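Local atomic coordinates of arginase (Thermus thermophilus, PDB entry 2EF4), a protein that probably hydrolyses L-arginine to L-ornithine and urea, using two manganese ions in each subunit, as a member of the arginase family. Residues Met10-Asn15 / Leu63-Glu68; Pro23-Tyr28 / Glu269-Ala274. All coordinates share one frame; numbering follows the deposited sequence.

Interaction 1 (Met10-Asn15 / Leu63-Glu68)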
loop_
_atom_site.group_PDB
_atom_site.type_symbol
_atom_site.label_atom_id
_atom_site.label_comp_id
_atom_site.label_asym_id
_atom_site.label_seq_id
_atom_site.Cartn_x
_atom_site.Cartn_y
_atom_site.Cartn_z
ATOM N N MET A 10 6.033 27.730 -0.346
ATOM C CA MET A 10 6.920 27.920 -1.483
ATOM C C MET A 10 7.395 26.623 -2.113
ATOM O O MET A 10 7.859 25.721 -1.426
ATOM C CB MET A 10 8.123 28.747 -1.037
ATOM C CG MET A 10 9.070 29.116 -2.157
ATOM S SD MET A 10 10.333 30.283 -1.625
ATOM C CE MET A 10 11.561 29.184 -1.167
ATOM N N ASP A 11 7.282 26.551 -3.433
ATOM C CA ASP A 11 7.688 25.381 -4.209
ATOM C C ASP A 11 8.235 25.939 -5.512
ATOM O O ASP A 11 7.645 25.753 -6.572
ATOM C CB ASP A 11 6.470 24.495 -4.491
ATOM C CG ASP A 11 6.827 23.185 -5.184
ATOM O OD1 ASP A 11 8.031 22.915 -5.419
ATOM O OD2 ASP A 11 5.883 22.419 -5.490
ATOM N N LEU A 12 9.362 26.636 -5.415
ATOM C CA LEU A 12 9.985 27.262 -6.571
ATOM C C LEU A 12 11.333 26.644 -6.927
ATOM O O LEU A 12 12.267 26.645 -6.126
ATOM C CB LEU A 12 10.152 28.761 -6.302
ATOM C CG LEU A 12 8.849 29.500 -5.970
ATOM C CD1 LEU A 12 9.157 30.896 -5.474
ATOM C CD2 LEU A 12 7.953 29.544 -7.203
ATOM N N GLY A 13 11.422 26.115 -8.142
ATOM C CA GLY A 13 12.651 25.501 -8.605
ATOM C C GLY A 13 12.500 25.044 -10.043
ATOM O O GLY A 13 11.530 25.400 -10.713
ATOM N N ALA A 14 13.454 24.245 -10.513
ATOM C CA ALA A 14 13.431 23.732 -11.884
ATOM C C ALA A 14 12.072 23.119 -12.236
ATOM O O ALA A 14 11.590 23.223 -13.369
ATOM C CB ALA A 14 14.543 22.694 -12.068
ATOM N N ASN A 15 11.467 22.469 -11.250
ATOM C CA ASN A 15 10.165 21.843 -11.418
ATOM C C ASN A 15 9.505 21.877 -10.048
ATOM O O ASN A 15 10.183 22.068 -9.040
ATOM C CB ASN A 15 10.314 20.388 -11.880
ATOM C CG ASN A 15 11.659 20.113 -12.553
ATOM O OD1 ASN A 15 12.541 19.483 -11.963
ATOM N ND2 ASN A 15 11.819 20.587 -13.790
ATOM N N LEU A 63 18.914 28.782 -12.400
ATOM C CA LEU A 63 18.601 29.634 -11.247
ATOM C C LEU A 63 17.170 30.168 -11.328
ATOM O O LEU A 63 16.926 31.368 -11.163
ATOM C CB LEU A 63 19.575 30.819 -11.173
ATOM C CG LEU A 63 21.052 30.569 -10.840
ATOM C CD1 LEU A 63 21.694 31.890 -10.444
ATOM C CD2 LEU A 63 21.182 29.586 -9.691
ATOM N N ALA A 64 16.226 29.265 -11.572
ATOM C CA ALA A 64 14.820 29.630 -11.710
ATOM C C ALA A 64 14.174 30.260 -10.476
ATOM O O ALA A 64 14.362 29.792 -9.353
ATOM C CB ALA A 64 14.019 28.410 -12.140
ATOM N N TYR A 65 13.417 31.331 -10.707
ATOM C CA TYR A 65 12.700 32.039 -9.650
ATOM C C TYR A 65 13.556 32.641 -8.540
ATOM O O TYR A 65 13.060 32.863 -7.432
ATOM C CB TYR A 65 11.655 31.105 -9.029
ATOM C CG TYR A 65 10.655 30.589 -10.036
ATOM C CD1 TYR A 65 9.658 31.425 -10.552
ATOM C CD2 TYR A 65 10.734 29.279 -10.516
ATOM C CE1 TYR A 65 8.768 30.968 -11.525
ATOM C CE2 TYR A 65 9.851 28.812 -11.487
ATOM C CZ TYR A 65 8.873 29.659 -11.986
ATOM O OH TYR A 65 8.000 29.189 -12.942
ATOM N N LEU A 66 14.822 32.924 -8.830
ATOM C CA LEU A 66 15.693 33.498 -7.810
ATOM C C LEU A 66 15.084 34.768 -7.222
ATOM O O LEU A 66 15.001 34.912 -5.997
ATOM C CB LEU A 66 17.098 33.798 -8.368
ATOM C CG LEU A 66 18.080 34.368 -7.328
ATOM C CD1 LEU A 66 19.479 33.908 -7.625
ATOM C CD2 LEU A 66 18.034 35.881 -7.324
ATOM N N GLU A 67 14.643 35.683 -8.080
ATOM C CA GLU A 67 14.051 36.919 -7.589
ATOM C C GLU A 67 12.760 36.668 -6.798
ATOM O O GLU A 67 12.524 37.316 -5.777
ATOM C CB GLU A 67 13.781 37.887 -8.751
ATOM C CG GLU A 67 15.038 38.512 -9.375
ATOM C CD GLU A 67 15.917 39.232 -8.352
ATOM O OE1 GLU A 67 15.358 39.919 -7.477
ATOM O OE2 GLU A 67 17.162 39.126 -8.417
ATOM N N GLU A 68 11.931 35.725 -7.248
ATOM C CA GLU A 68 10.674 35.443 -6.544
ATOM C C GLU A 68 10.941 34.787 -5.208
ATOM O O GLU A 68 10.230 35.028 -4.234
ATOM C CB GLU A 68 9.751 34.545 -7.376
ATOM C CG GLU A 68 9.141 35.229 -8.583
ATOM C CD GLU A 68 9.996 35.103 -9.827
ATOM O OE1 GLU A 68 11.236 34.976 -9.710
ATOM O OE2 GLU A 68 9.422 35.142 -10.936
#
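Leu12 lies over the phenol ring of Tyr65, and this CH-pi contact carries the meeting of the two segments. The methyl CD2 of Leu12 stands 4.3 Å from the centroid of the Tyr65 ring, 18° off the ring normal, so the methyl sits over the face but displaced toward the rim. Both residues turn CG beside the backbone N and opposite the carbonyl carbon (chi1 -57° for Leu12, -59° for Tyr65), and the two side chains run crosswise, at about a right angle.

Apolar packing continues at the root of the pair, where Leu12 CB and Tyr65 CB are 3.9 Å apart. The other Leu12 branch goes toward the helix: its CD1 meets Glu68 CB at 4.2 Å, while the carboxylate of Glu68 leads away, so only the aliphatic base of that residue is used.

The backbone meets the ring at its edge. Gly13 O lies near the ring plane, 3.9 Å from Tyr65 CE2, and the same oxygen is 4.2 Å from Ala64 CB. These are van der Waals contacts. A serine in place of Tyr65 would probably leave Leu12 CD2 without its aromatic cover and open a gap beside Gly13 O.

The Leu12 side chain is about 11 Å from that of the manganese ligand His96. A type II turn from Leu63 to Leu66 brings Ala64 and Tyr65 up to the loop, with Tyr65 as N-cap residue of helix 66-81. Leu12 N is hydrogen-bonded to Asp95 OD2, and the Leu12 side chain also touches Ile69, the residue after Glu68 on helix 66-81. The contact thus packs the loop that leaves strand 2-8 and leads to helix 22-28 against the start of helix 66-81.

Interaction 2 (Pro23-Tyr28 / Glu269-Ala274)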
loop_
_atom_site.group_PDB
_atom_site.type_symbol
_atom_site.label_atom_id
_atom_site.label_comp_id
_atom_site.label_asym_id
_atom_site.label_seq_id
_atom_site.Cartn_x
_atom_site.Cartn_y
_atom_site.Cartn_z
ATOM N N PRO A 23 2.992 23.804 4.758
ATOM C CA PRO A 23 2.398 24.536 5.880
ATOM C C PRO A 23 0.996 24.101 6.298
ATOM O O PRO A 23 0.702 24.015 7.495
ATOM C CB PRO A 23 2.456 25.985 5.405
ATOM C CG PRO A 23 3.755 25.990 4.604
ATOM C CD PRO A 23 3.605 24.726 3.785
ATOM N N SER A 24 0.136 23.837 5.320
ATOM C CA SER A 24 -1.229 23.406 5.594
ATOM C C SER A 24 -1.221 22.040 6.266
ATOM O O SER A 24 -1.967 21.800 7.223
ATOM C CB SER A 24 -2.026 23.334 4.288
ATOM O OG SER A 24 -3.277 22.702 4.496
ATOM N N ALA A 25 -0.380 21.145 5.746
ATOM C CA ALA A 25 -0.245 19.791 6.279
ATOM C C ALA A 25 0.216 19.849 7.731
ATOM O O ALA A 25 -0.315 19.132 8.587
ATOM C CB ALA A 25 0.762 18.981 5.433
ATOM N N LEU A 26 1.207 20.703 8.004
ATOM C CA LEU A 26 1.730 20.869 9.363
ATOM C C LEU A 26 0.639 21.428 10.283
ATOM O O LEU A 26 0.452 20.942 11.404
ATOM C CB LEU A 26 2.949 21.801 9.356
ATOM C CG LEU A 26 4.212 21.178 8.747
ATOM C CD1 LEU A 26 5.257 22.245 8.475
ATOM C CD2 LEU A 26 4.740 20.104 9.692
ATOM N N ARG A 27 -0.086 22.442 9.816
ATOM C CA ARG A 27 -1.163 23.013 10.626
ATOM C C ARG A 27 -2.222 21.937 10.834
ATOM O O ARG A 27 -2.907 21.901 11.858
ATOM C CB ARG A 27 -1.814 24.211 9.924
ATOM C CG ARG A 27 -0.970 25.473 9.877
ATOM C CD ARG A 27 -1.728 26.594 9.186
ATOM N NE ARG A 27 -1.081 27.894 9.356
ATOM C CZ ARG A 27 -0.242 28.440 8.483
ATOM N NH1 ARG A 27 0.065 27.806 7.357
ATOM N NH2 ARG A 27 0.293 29.626 8.738
ATOM N N TYR A 28 -2.339 21.055 9.847
ATOM C CA TYR A 28 -3.322 19.985 9.887
ATOM C C TYR A 28 -2.995 18.979 10.988
ATOM O O TYR A 28 -3.898 18.365 11.566
ATOM C CB TYR A 28 -3.372 19.288 8.527
ATOM C CG TYR A 28 -4.579 18.409 8.363
ATOM C CD1 TYR A 28 -5.834 18.957 8.082
ATOM C CD2 TYR A 28 -4.486 17.031 8.537
ATOM C CE1 TYR A 28 -6.968 18.152 7.981
ATOM C CE2 TYR A 28 -5.605 16.215 8.442
ATOM C CZ TYR A 28 -6.844 16.775 8.163
ATOM O OH TYR A 28 -7.938 15.937 8.074
ATOM N N GLU A 269 1.964 9.680 3.528
ATOM C CA GLU A 269 1.002 8.624 3.792
ATOM C C GLU A 269 0.178 9.079 5.000
ATOM O O GLU A 269 0.627 9.000 6.141
ATOM C CB GLU A 269 1.733 7.308 4.091
ATOM C CG GLU A 269 0.812 6.175 4.507
ATOM C CD GLU A 269 -0.289 5.899 3.483
ATOM O OE1 GLU A 269 -1.311 5.286 3.865
ATOM O OE2 GLU A 269 -0.135 6.285 2.300
ATOM N N ARG A 270 -1.021 9.581 4.737
ATOM C CA ARG A 270 -1.898 10.061 5.800
ATOM C C ARG A 270 -1.293 11.136 6.691
ATOM O O ARG A 270 -1.510 11.141 7.907
ATOM C CB ARG A 270 -2.394 8.887 6.651
ATOM C CG ARG A 270 -3.552 8.187 5.988
ATOM C CD ARG A 270 -3.963 6.902 6.662
ATOM N NE ARG A 270 -4.834 6.153 5.761
ATOM C CZ ARG A 270 -6.115 6.443 5.532
ATOM N NH1 ARG A 270 -6.694 7.467 6.152
ATOM N NH2 ARG A 270 -6.812 5.726 4.660
ATOM N N ASN A 271 -0.527 12.036 6.079
ATOM C CA ASN A 271 0.074 13.159 6.797
ATOM C C ASN A 271 1.019 12.749 7.936
ATOM O O ASN A 271 1.297 13.561 8.822
ATOM C CB ASN A 271 -1.061 14.039 7.357
ATOM C CG ASN A 271 -0.688 15.511 7.444
ATOM O OD1 ASN A 271 -0.122 16.070 6.511
ATOM N ND2 ASN A 271 -1.025 16.145 8.559
ATOM N N ARG A 272 1.534 11.521 7.912
ATOM C CA ARG A 272 2.389 11.073 9.007
ATOM C C ARG A 272 3.727 11.800 9.117
ATOM O O ARG A 272 4.270 11.948 10.217
ATOM C CB ARG A 272 2.584 9.547 8.962
ATOM C CG ARG A 272 3.582 8.986 7.963
ATOM C CD ARG A 272 3.682 7.474 8.189
ATOM N NE ARG A 272 4.726 6.822 7.399
ATOM C CZ ARG A 272 4.624 5.592 6.897
ATOM N NH1 ARG A 272 3.523 4.879 7.096
ATOM N NH2 ARG A 272 5.623 5.074 6.193
ATOM N N THR A 273 4.248 12.264 7.984
ATOM C CA THR A 273 5.498 13.008 7.975
ATOM C C THR A 273 5.270 14.385 8.607
ATOM O O THR A 273 6.120 14.884 9.347
ATOM C CB THR A 273 6.031 13.177 6.541
ATOM O OG1 THR A 273 6.307 11.882 5.986
ATOM C CG2 THR A 273 7.301 14.035 6.534
ATOM N N ALA A 274 4.119 14.993 8.329
ATOM C CA ALA A 274 3.822 16.303 8.903
ATOM C C ALA A 274 3.631 16.150 10.407
ATOM O O ALA A 274 4.002 17.035 11.186
ATOM C CB ALA A 274 2.568 16.895 8.276
#
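The Tyr28 ring presents an edge to the Asn271 amide: ND2 lies near the ring plane, 3.6 Å from Tyr28 CD2, and the two planes stand 78° apart. With CG opposite the backbone N (chi1 -166°), Tyr28 turns its ring out beside the amide. Asn271 ND2 donates the one hydrogen bond across the segments, to Ala25 O at 3.1 Å and nearly straight (172°). That acceptor lies in the amide plane, although the donor stands out of the carbonyl plane of Ala25. On the other branch of the amide, Asn271 OD1 comes within 3.2 Å of Ala25 CB.

Small apolar groups complete the fit. Ala274 CB meets Ala25 CB at 4.0 Å and Leu26 CD2 at 4.1 Å. Helix 22-28 thus packs on the beginning of helix 272-284, while Ser24 OG on helix 22-28 bonds to Asp20 of a second subunit.

Chemically, one hydrogen bond from a side-chain amide crosses a buried, largely apolar contact. Asn271 holds the N-cap position of helix 272-284, but its amide is spent on a backbone carbonyl of helix 22-28 and not on capping, which probably limits how far the amide can turn.

From the N terminus, the chain leaves strand 2-8 and enters interaction 1 at residues 10-15, then supplies helix 22-28 to interaction 2 before either contact has closed. Interaction 1 closes first, when residues 63-68 return at the start of helix 66-81, closing a loop that holds helices 22-28 and 31-38 and strand 41-47. Interaction 2 closes only at 269-274, after the rest of the parallel sheet, bringing helix 272-284 near the C terminus back to helix 22-28. The two loops therefore cross. The centres of the two contacts are about 23 Å apart and their nearest atoms about 6 Å, without touching. Together they fasten the connection between strands 2-8 and 41-47 to helix 66-81 and to helix 272-284.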